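Local coordinates for sister chromatid cohesion protein (Chaetomium thermophilum, PDB 5T8V) that probably acts in the nucleus as a cohesin loader that binds chromatin, this chain being the C-terminal HEAT-repeat part of the longer SCC2 protein, at residues K1247-D1259 with H1272-F1286. Sequence-based numbering, arbitrary orientation.
Sequences KFLEKLVSQIDFD and HVQYSRFIIENLAFF
Leu1252 and Ile1279 face each other where helix 1247-1254 packs against helix 1272-1284, the two running roughly antiparallel (147°) with axes 10.2 Å apart, and the chains draw closer at Ile1256 and Ser1276, their CA atoms 5.4 Å apart. Forked leucine and isoleucine chains suit this interior by offering methyls in more than one direction to buried neighbours. Leu1252 splits its methyls, CD1 meeting Leu1283 CD2 and Phe1286 CE2, while CD2 rests on Ile1279 CB at 4.0 Å. Ile1256 slides antiparallel past Ile1279 and crosses Ile1280 at about a right angle, its CD1 3.5 Å from Ile1280 CG2; helix 1364-1387 packs on Ile1256 as well.

Polar groups finish the contact around Gln1255 and Ile1256. Tyr1275, its CG anti to the backbone N (chi1 -180°), is long enough for its OH to donate to Gln1255 OE1 at 2.8 Å; OE1 lies at the ring's edge, the amide plane turned 76° from the ring. The flat imidazole of His1272 donates from NE2 to Ile1256 O at 2.9 Å, above the carbonyl plane, while its CD2 packs against Phe1258 CB at 3.5 Å; Ser1276 OG sits over one face. An alanine in place of His1272 would probably leave Ile1256 O without this donor and open a gap beside Phe1258 CB. The chemistry thus pairs an apolar helix interface with side-chain donors that satisfy oxygens of Gln1255 and Ile1256, joining neighbouring antiparallel helices of this helical-repeat protein's C-terminal region.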
ATOM      1  N   LYS A1247      41.718   4.875  -9.233  1.00102.09           N
ATOM      2  CA  LYS A1247      43.012   5.211  -8.654  1.00102.27           C
ATOM      3  C   LYS A1247      42.860   5.732  -7.232  1.00 96.96           C
ATOM      4  O   LYS A1247      43.664   5.398  -6.353  1.00 97.70           O
ATOM      5  CB  LYS A1247      43.737   6.238  -9.527  1.00104.99           C
ATOM      6  CG  LYS A1247      45.175   6.515  -9.097  1.00106.48           C
ATOM      7  CD  LYS A1247      46.034   5.253  -9.137  1.00106.61           C
ATOM      8  CE  LYS A1247      47.481   5.542  -8.777  1.00105.90           C
ATOM      9  NZ  LYS A1247      47.624   6.026  -7.375  1.00104.56           N
ATOM     10  N   PHE A1248      41.828   6.541  -6.980  1.00 66.21           N
ATOM     11  CA  PHE A1248      41.591   7.022  -5.624  1.00 61.85           C
ATOM     12  C   PHE A1248      41.556   5.852  -4.649  1.00 57.40           C
ATOM     13  O   PHE A1248      42.315   5.811  -3.674  1.00 55.38           O
ATOM     14  CB  PHE A1248      40.290   7.823  -5.560  1.00 62.40           C
ATOM     15  CG  PHE A1248      39.885   8.201  -4.165  1.00 60.33           C
ATOM     16  CD1 PHE A1248      40.572   9.183  -3.473  1.00 58.43           C
ATOM     17  CD2 PHE A1248      38.818   7.571  -3.545  1.00 59.53           C
ATOM     18  CE1 PHE A1248      40.203   9.531  -2.187  1.00 56.11           C
ATOM     19  CE2 PHE A1248      38.443   7.916  -2.260  1.00 57.08           C
ATOM     20  CZ  PHE A1248      39.137   8.896  -1.580  1.00 55.36           C
ATOM     21  N   LEU A1249      40.685   4.876  -4.916  1.00 51.80           N
ATOM     22  CA  LEU A1249      40.674   3.655  -4.119  1.00 48.91           C
ATOM     23  C   LEU A1249      42.080   3.086  -3.992  1.00 47.06           C
ATOM     24  O   LEU A1249      42.564   2.831  -2.884  1.00 46.79           O
ATOM     25  CB  LEU A1249      39.730   2.626  -4.747  1.00 49.36           C
ATOM     26  CG  LEU A1249      38.249   3.004  -4.813  1.00 49.68           C
ATOM     27  CD1 LEU A1249      37.463   1.923  -5.538  1.00 51.21           C
ATOM     28  CD2 LEU A1249      37.682   3.233  -3.417  1.00 48.51           C
ATOM     29  N   GLU A1250      42.763   2.902  -5.123  1.00 67.00           N
ATOM     30  CA  GLU A1250      44.124   2.386  -5.071  1.00 65.32           C
ATOM     31  C   GLU A1250      44.994   3.250  -4.170  1.00 63.59           C
ATOM     32  O   GLU A1250      45.738   2.729  -3.328  1.00 64.39           O
ATOM     33  CB  GLU A1250      44.708   2.305  -6.481  1.00 65.79           C
ATOM     34  CG  GLU A1250      44.037   1.254  -7.349  1.00 67.01           C
ATOM     35  CD  GLU A1250      44.692   1.110  -8.707  1.00 69.12           C
ATOM     36  OE1 GLU A1250      45.407   2.045  -9.128  1.00 69.30           O
ATOM     37  OE2 GLU A1250      44.495   0.058  -9.353  1.00 70.53           O
ATOM     38  N   LYS A1251      44.893   4.576  -4.303  1.00 64.48           N
ATOM     39  CA  LYS A1251      45.682   5.454  -3.447  1.00 64.60           C
ATOM     40  C   LYS A1251      45.388   5.183  -1.977  1.00 63.08           C
ATOM     41  O   LYS A1251      46.310   5.121  -1.154  1.00 62.95           O
ATOM     42  CB  LYS A1251      45.413   6.919  -3.798  1.00 65.51           C
ATOM     43  CG  LYS A1251      46.230   7.928  -2.985  1.00 67.34           C
ATOM     44  CD  LYS A1251      47.723   7.591  -2.937  1.00 69.52           C
ATOM     45  CE  LYS A1251      48.351   7.496  -4.326  1.00 72.40           C
ATOM     46  NZ  LYS A1251      48.356   8.804  -5.044  1.00 73.81           N
ATOM     47  N   LEU A1252      44.110   5.003  -1.628  1.00 49.62           N
ATOM     48  CA  LEU A1252      43.772   4.601  -0.267  1.00 48.12           C
ATOM     49  C   LEU A1252      44.601   3.396   0.150  1.00 47.55           C
ATOM     50  O   LEU A1252      45.280   3.419   1.183  1.00 46.99           O
ATOM     51  CB  LEU A1252      42.279   4.285  -0.159  1.00 48.08           C
ATOM     52  CG  LEU A1252      41.327   5.461   0.046  1.00 47.77           C
ATOM     53  CD1 LEU A1252      39.898   5.040  -0.258  1.00 48.48           C
ATOM     54  CD2 LEU A1252      41.440   5.973   1.470  1.00 47.26           C
ATOM     55  N   VAL A1253      44.574   2.337  -0.663  1.00 45.86           N
ATOM     56  CA  VAL A1253      45.370   1.151  -0.363  1.00 46.25           C
ATOM     57  C   VAL A1253      46.836   1.528  -0.204  1.00 46.68           C
ATOM     58  O   VAL A1253      47.515   1.070   0.723  1.00 47.22           O
ATOM     59  CB  VAL A1253      45.173   0.084  -1.458  1.00 46.67           C
ATOM     60  CG1 VAL A1253      46.026  -1.147  -1.173  1.00 47.05           C
ATOM     61  CG2 VAL A1253      43.704  -0.303  -1.567  1.00 46.74           C
ATOM     62  N   SER A1254      47.344   2.382  -1.097  1.00 54.77           N
ATOM     63  CA  SER A1254      48.751   2.760  -1.033  1.00 56.27           C
ATOM     64  C   SER A1254      49.057   3.536   0.240  1.00 56.37           C
ATOM     65  O   SER A1254      50.193   3.503   0.727  1.00 56.70           O
ATOM     66  CB  SER A1254      49.130   3.580  -2.265  1.00 57.61           C
ATOM     67  OG  SER A1254      49.007   2.801  -3.445  1.00 58.79           O
ATOM     68  N   GLN A1255      48.064   4.231   0.797  1.00 57.01           N
ATOM     69  CA  GLN A1255      48.271   4.945   2.050  1.00 58.11           C
ATOM     70  C   GLN A1255      48.372   4.009   3.244  1.00 60.71           C
ATOM     71  O   GLN A1255      48.694   4.472   4.344  1.00 61.40           O
ATOM     72  CB  GLN A1255      47.137   5.948   2.271  1.00 56.14           C
ATOM     73  CG  GLN A1255      47.271   7.228   1.456  1.00 55.10           C
ATOM     74  CD  GLN A1255      48.164   8.255   2.125  1.00 54.89           C
ATOM     75  OE1 GLN A1255      47.989   8.573   3.301  1.00 54.53           O
ATOM     76  NE2 GLN A1255      49.130   8.778   1.379  1.00 55.66           N
ATOM     77  N   ILE A1256      48.113   2.714   3.058  1.00 60.22           N
ATOM     78  CA  ILE A1256      48.202   1.760   4.157  1.00 61.97           C
ATOM     79  C   ILE A1256      49.571   1.092   4.231  1.00 64.68           C
ATOM     80  O   ILE A1256      49.914   0.525   5.278  1.00 65.20           O
ATOM     81  CB  ILE A1256      47.101   0.690   4.037  1.00 62.04           C
ATOM     82  CG1 ILE A1256      45.732   1.348   3.837  1.00 61.29           C
ATOM     83  CG2 ILE A1256      47.050  -0.164   5.298  1.00 62.93           C
ATOM     84  CD1 ILE A1256      44.617   0.390   3.492  1.00 61.12           C
ATOM     85  N   ASP A1257      50.362   1.149   3.159  1.00 73.54           N
ATOM     86  CA  ASP A1257      51.705   0.580   3.166  1.00 76.69           C
ATOM     87  C   ASP A1257      52.499   1.159   4.331  1.00 80.25           C
ATOM     88  O   ASP A1257      52.139   2.214   4.864  1.00 80.98           O
ATOM     89  CB  ASP A1257      52.416   0.856   1.840  1.00 76.85           C
ATOM     90  CG  ASP A1257      53.356  -0.264   1.439  1.00 78.42           C
ATOM     91  OD1 ASP A1257      53.746  -1.060   2.318  1.00 79.69           O
ATOM     92  OD2 ASP A1257      53.706  -0.343   0.242  1.00 79.05           O
ATOM     93  N   PHE A1258      53.578   0.491   4.730  1.00 87.20           N
ATOM     94  CA  PHE A1258      54.302   0.896   5.925  1.00 90.82           C
ATOM     95  C   PHE A1258      55.757   0.470   5.822  1.00 94.00           C
ATOM     96  O   PHE A1258      56.123  -0.398   5.026  1.00 92.88           O
ATOM     97  CB  PHE A1258      53.667   0.304   7.187  1.00 91.65           C
ATOM     98  CG  PHE A1258      53.482  -1.182   7.130  1.00 92.37           C
ATOM     99  CD1 PHE A1258      52.351  -1.728   6.544  1.00 91.25           C
ATOM    100  CD2 PHE A1258      54.433  -2.036   7.661  1.00 94.48           C
ATOM    101  CE1 PHE A1258      52.176  -3.095   6.488  1.00 91.76           C
ATOM    102  CE2 PHE A1258      54.261  -3.404   7.608  1.00 94.73           C
ATOM    103  CZ  PHE A1258      53.132  -3.934   7.022  1.00 93.51           C
ATOM    104  N   ASP A1259      56.582   1.103   6.654  1.00102.52           N
ATOM    105  CA  ASP A1259      58.001   0.786   6.770  1.00108.05           C
ATOM    106  C   ASP A1259      58.317   0.671   8.254  1.00114.14           C
ATOM    107  O   ASP A1259      58.327   1.681   8.965  1.00110.91           O
ATOM    108  CB  ASP A1259      58.864   1.860   6.107  1.00109.32           C
ATOM    109  CG  ASP A1259      60.217   1.335   5.673  1.00110.81           C
ATOM    110  OD1 ASP A1259      60.682   0.329   6.250  1.00111.69           O
ATOM    111  OD2 ASP A1259      60.818   1.930   4.753  1.00111.70           O
ATOM    112  N   HIS A1272      49.966   5.038  12.585  1.00 77.01           N
ATOM    113  CA  HIS A1272      49.686   4.440  11.288  1.00 74.09           C
ATOM    114  C   HIS A1272      48.710   3.274  11.383  1.00 71.79           C
ATOM    115  O   HIS A1272      48.078   2.932  10.377  1.00 69.85           O
ATOM    116  CB  HIS A1272      50.987   3.978  10.635  1.00 74.53           C
ATOM    117  CG  HIS A1272      50.804   3.430   9.256  1.00 72.38           C
ATOM    118  ND1 HIS A1272      50.146   4.122   8.263  1.00 70.19           N
ATOM    119  CD2 HIS A1272      51.185   2.254   8.707  1.00 72.04           C
ATOM    120  CE1 HIS A1272      50.134   3.396   7.159  1.00 69.20           C
ATOM    121  NE2 HIS A1272      50.758   2.257   7.402  1.00 70.19           N
ATOM    122  N   VAL A1273      48.573   2.652  12.554  1.00 68.16           N
ATOM    123  CA  VAL A1273      47.582   1.593  12.719  1.00 66.81           C
ATOM    124  C   VAL A1273      46.191   2.187  12.903  1.00 64.82           C
ATOM    125  O   VAL A1273      45.206   1.668  12.364  1.00 64.26           O
ATOM    126  CB  VAL A1273      47.969   0.680  13.895  1.00 68.99           C
ATOM    127  CG1 VAL A1273      46.850  -0.319  14.202  1.00 68.55           C
ATOM    128  CG2 VAL A1273      49.260  -0.062  13.580  1.00 70.60           C
ATOM    129  N   GLN A1274      46.082   3.273  13.672  1.00 77.38           N
ATOM    130  CA  GLN A1274      44.808   3.971  13.790  1.00 75.21           C
ATOM    131  C   GLN A1274      44.361   4.508  12.437  1.00 70.84           C
ATOM    132  O   GLN A1274      43.190   4.375  12.058  1.00 69.56           O
ATOM    133  CB  GLN A1274      44.932   5.103  14.811  1.00 76.85           C
ATOM    134  CG  GLN A1274      43.621   5.799  15.149  1.00 78.36           C
ATOM    135  CD  GLN A1274      42.648   4.896  15.877  1.00 80.67           C
ATOM    136  OE1 GLN A1274      42.892   4.483  17.012  1.00 83.76           O
ATOM    137  NE2 GLN A1274      41.533   4.582  15.227  1.00 79.38           N
ATOM    138  N   TYR A1275      45.290   5.109  11.690  1.00 53.20           N
ATOM    139  CA  TYR A1275      44.973   5.623  10.359  1.00 51.50           C
ATOM    140  C   TYR A1275      44.598   4.489   9.408  1.00 50.97           C
ATOM    141  O   TYR A1275      43.568   4.549   8.719  1.00 49.72           O
ATOM    142  CB  TYR A1275      46.176   6.414   9.837  1.00 51.82           C
ATOM    143  CG  TYR A1275      46.011   7.019   8.463  1.00 50.52           C
ATOM    144  CD1 TYR A1275      44.880   7.755   8.133  1.00 49.47           C
ATOM    145  CD2 TYR A1275      47.005   6.881   7.503  1.00 50.69           C
ATOM    146  CE1 TYR A1275      44.736   8.317   6.877  1.00 49.37           C
ATOM    147  CE2 TYR A1275      46.871   7.439   6.248  1.00 50.41           C
ATOM    148  CZ  TYR A1275      45.735   8.157   5.939  1.00 50.08           C
ATOM    149  OH  TYR A1275      45.599   8.714   4.688  1.00 50.14           O
ATOM    150  N   SER A1276      45.422   3.440   9.366  1.00 68.34           N
ATOM    151  CA  SER A1276      45.135   2.291   8.513  1.00 68.38           C
ATOM    152  C   SER A1276      43.747   1.734   8.798  1.00 66.73           C
ATOM    153  O   SER A1276      42.950   1.516   7.880  1.00 66.73           O
ATOM    154  CB  SER A1276      46.200   1.213   8.717  1.00 70.83           C
ATOM    155  OG  SER A1276      47.482   1.684   8.337  1.00 73.06           O
ATOM    156  N   ARG A1277      43.439   1.495  10.075  1.00 56.79           N
ATOM    157  CA  ARG A1277      42.097   1.061  10.446  1.00 55.73           C
ATOM    158  C   ARG A1277      41.051   2.028   9.910  1.00 53.24           C
ATOM    159  O   ARG A1277      40.035   1.615   9.333  1.00 52.27           O
ATOM    160  CB  ARG A1277      41.987   0.946  11.966  1.00 57.42           C
ATOM    161  CG  ARG A1277      40.613   0.504  12.446  1.00 58.19           C
ATOM    162  CD  ARG A1277      40.527   0.477  13.959  1.00 59.87           C
ATOM    163  NE  ARG A1277      39.355  -0.265  14.413  1.00 61.50           N
ATOM    164  CZ  ARG A1277      39.097  -0.558  15.683  1.00 64.14           C
ATOM    165  NH1 ARG A1277      39.927  -0.172  16.644  1.00 65.51           N
ATOM    166  NH2 ARG A1277      38.005  -1.244  15.993  1.00 65.41           N
ATOM    167  N   PHE A1278      41.287   3.330  10.094  1.00 58.05           N
ATOM    168  CA  PHE A1278      40.321   4.323   9.643  1.00 57.47           C
ATOM    169  C   PHE A1278      40.003   4.158   8.163  1.00 57.36           C
ATOM    170  O   PHE A1278      38.839   4.265   7.760  1.00 58.05           O
ATOM    171  CB  PHE A1278      40.836   5.737   9.916  1.00 57.38           C
ATOM    172  CG  PHE A1278      40.031   6.810   9.236  1.00 56.47           C
ATOM    173  CD1 PHE A1278      38.807   7.203   9.745  1.00 56.80           C
ATOM    174  CD2 PHE A1278      40.496   7.422   8.084  1.00 56.07           C
ATOM    175  CE1 PHE A1278      38.061   8.185   9.118  1.00 56.79           C
ATOM    176  CE2 PHE A1278      39.759   8.402   7.455  1.00 55.82           C
ATOM    177  CZ  PHE A1278      38.540   8.785   7.972  1.00 56.33           C
ATOM    178  N   ILE A1279      41.017   3.889   7.333  1.00 50.99           N
ATOM    179  CA  ILE A1279      40.796   3.868   5.888  1.00 51.11           C
ATOM    180  C   ILE A1279      40.544   2.468   5.338  1.00 50.57           C
ATOM    181  O   ILE A1279      40.278   2.335   4.137  1.00 50.78           O
ATOM    182  CB  ILE A1279      41.953   4.541   5.119  1.00 52.09           C
ATOM    183  CG1 ILE A1279      43.277   3.803   5.326  1.00 52.79           C
ATOM    184  CG2 ILE A1279      42.079   5.999   5.542  1.00 52.47           C
ATOM    185  CD1 ILE A1279      44.409   4.367   4.476  1.00 53.36           C
ATOM    186  N   ILE A1280      40.609   1.424   6.163  1.00 57.65           N
ATOM    187  CA  ILE A1280      40.118   0.115   5.726  1.00 58.31           C
ATOM    188  C   ILE A1280      38.651  -0.061   6.100  1.00 58.39           C
ATOM    189  O   ILE A1280      37.869  -0.635   5.332  1.00 58.43           O
ATOM    190  CB  ILE A1280      40.986  -1.032   6.292  1.00 59.10           C
ATOM    191  CG1 ILE A1280      40.883  -1.112   7.816  1.00 59.87           C
ATOM    192  CG2 ILE A1280      42.435  -0.883   5.855  1.00 59.04           C
ATOM    193  CD1 ILE A1280      39.928  -2.184   8.301  1.00 60.69           C
ATOM    194  N   GLU A1281      38.255   0.448   7.271  1.00 54.39           N
ATOM    195  CA  GLU A1281      36.842   0.440   7.627  1.00 54.79           C
ATOM    196  C   GLU A1281      36.013   1.215   6.610  1.00 54.62           C
ATOM    197  O   GLU A1281      34.815   0.952   6.455  1.00 54.85           O
ATOM    198  CB  GLU A1281      36.655   1.015   9.030  1.00 54.60           C
ATOM    199  CG  GLU A1281      37.202   0.131  10.137  1.00 55.63           C
ATOM    200  CD  GLU A1281      37.148   0.798  11.499  1.00 57.01           C
ATOM    201  OE1 GLU A1281      37.516   1.986  11.598  1.00 55.97           O
ATOM    202  OE2 GLU A1281      36.733   0.133  12.470  1.00 59.15           O
ATOM    203  N   ASN A1282      36.629   2.172   5.908  1.00 55.41           N
ATOM    204  CA  ASN A1282      35.949   2.824   4.793  1.00 56.42           C
ATOM    205  C   ASN A1282      35.841   1.889   3.596  1.00 58.51           C
ATOM    206  O   ASN A1282      34.823   1.881   2.896  1.00 59.09           O
ATOM    207  CB  ASN A1282      36.682   4.105   4.393  1.00 55.75           C
ATOM    208  CG  ASN A1282      36.385   5.267   5.320  1.00 55.41           C
ATOM    209  OD1 ASN A1282      35.299   5.841   5.284  1.00 55.84           O
ATOM    210  ND2 ASN A1282      37.360   5.632   6.144  1.00 55.33           N
ATOM    211  N   LEU A1283      36.884   1.094   3.342  1.00 44.49           N
ATOM    212  CA  LEU A1283      36.849   0.175   2.208  1.00 45.28           C
ATOM    213  C   LEU A1283      35.761  -0.874   2.386  1.00 46.82           C
ATOM    214  O   LEU A1283      35.134  -1.299   1.409  1.00 47.79           O
ATOM    215  CB  LEU A1283      38.209  -0.498   2.031  1.00 45.17           C
ATOM    216  CG  LEU A1283      39.385   0.425   1.708  1.00 44.05           C
ATOM    217  CD1 LEU A1283      40.693  -0.351   1.753  1.00 44.31           C
ATOM    218  CD2 LEU A1283      39.202   1.095   0.356  1.00 43.88           C
ATOM    219  N   ALA A1284      35.524  -1.305   3.627  1.00 71.90           N
ATOM    220  CA  ALA A1284      34.504  -2.320   3.877  1.00 75.73           C
ATOM    221  C   ALA A1284      33.172  -1.945   3.234  1.00 78.21           C
ATOM    222  O   ALA A1284      32.524  -2.776   2.588  1.00 80.23           O
ATOM    223  CB  ALA A1284      34.331  -2.527   5.382  1.00 75.25           C
ATOM    224  N   PHE A1285      32.752  -0.693   3.397  1.00 64.28           N
ATOM    225  CA  PHE A1285      31.470  -0.217   2.890  1.00 65.17           C
ATOM    226  C   PHE A1285      31.704   1.060   2.101  1.00 65.21           C
ATOM    227  O   PHE A1285      32.358   1.980   2.597  1.00 64.39           O
ATOM    228  CB  PHE A1285      30.491   0.038   4.038  1.00 64.56           C
ATOM    229  CG  PHE A1285      30.799  -0.752   5.282  1.00 63.09           C
ATOM    230  CD1 PHE A1285      30.275  -2.024   5.463  1.00 63.66           C
ATOM    231  CD2 PHE A1285      31.619  -0.227   6.267  1.00 60.67           C
ATOM    232  CE1 PHE A1285      30.561  -2.751   6.606  1.00 62.18           C
ATOM    233  CE2 PHE A1285      31.909  -0.949   7.411  1.00 59.34           C
ATOM    234  CZ  PHE A1285      31.379  -2.212   7.580  1.00 59.94           C
ATOM    235  N   PHE A1286      31.176   1.120   0.878  1.00 65.30           N
ATOM    236  CA  PHE A1286      31.418   2.282   0.030  1.00 66.16           C
ATOM    237  C   PHE A1286      30.350   2.490  -1.038  1.00 71.30           C
ATOM    238  O   PHE A1286      30.308   3.550  -1.672  1.00 72.50           O
ATOM    239  CB  PHE A1286      32.786   2.154  -0.656  1.00 63.98           C
ATOM    240  CG  PHE A1286      33.839   3.106  -0.141  1.00 60.94           C
ATOM    241  CD1 PHE A1286      33.518   4.398   0.245  1.00 60.06           C
ATOM    242  CD2 PHE A1286      35.162   2.701  -0.060  1.00 59.48           C
ATOM    243  CE1 PHE A1286      34.495   5.261   0.713  1.00 58.24           C
ATOM    244  CE2 PHE A1286      36.140   3.560   0.404  1.00 57.79           C
ATOM    245  CZ  PHE A1286      35.805   4.842   0.791  1.00 57.07           C
TER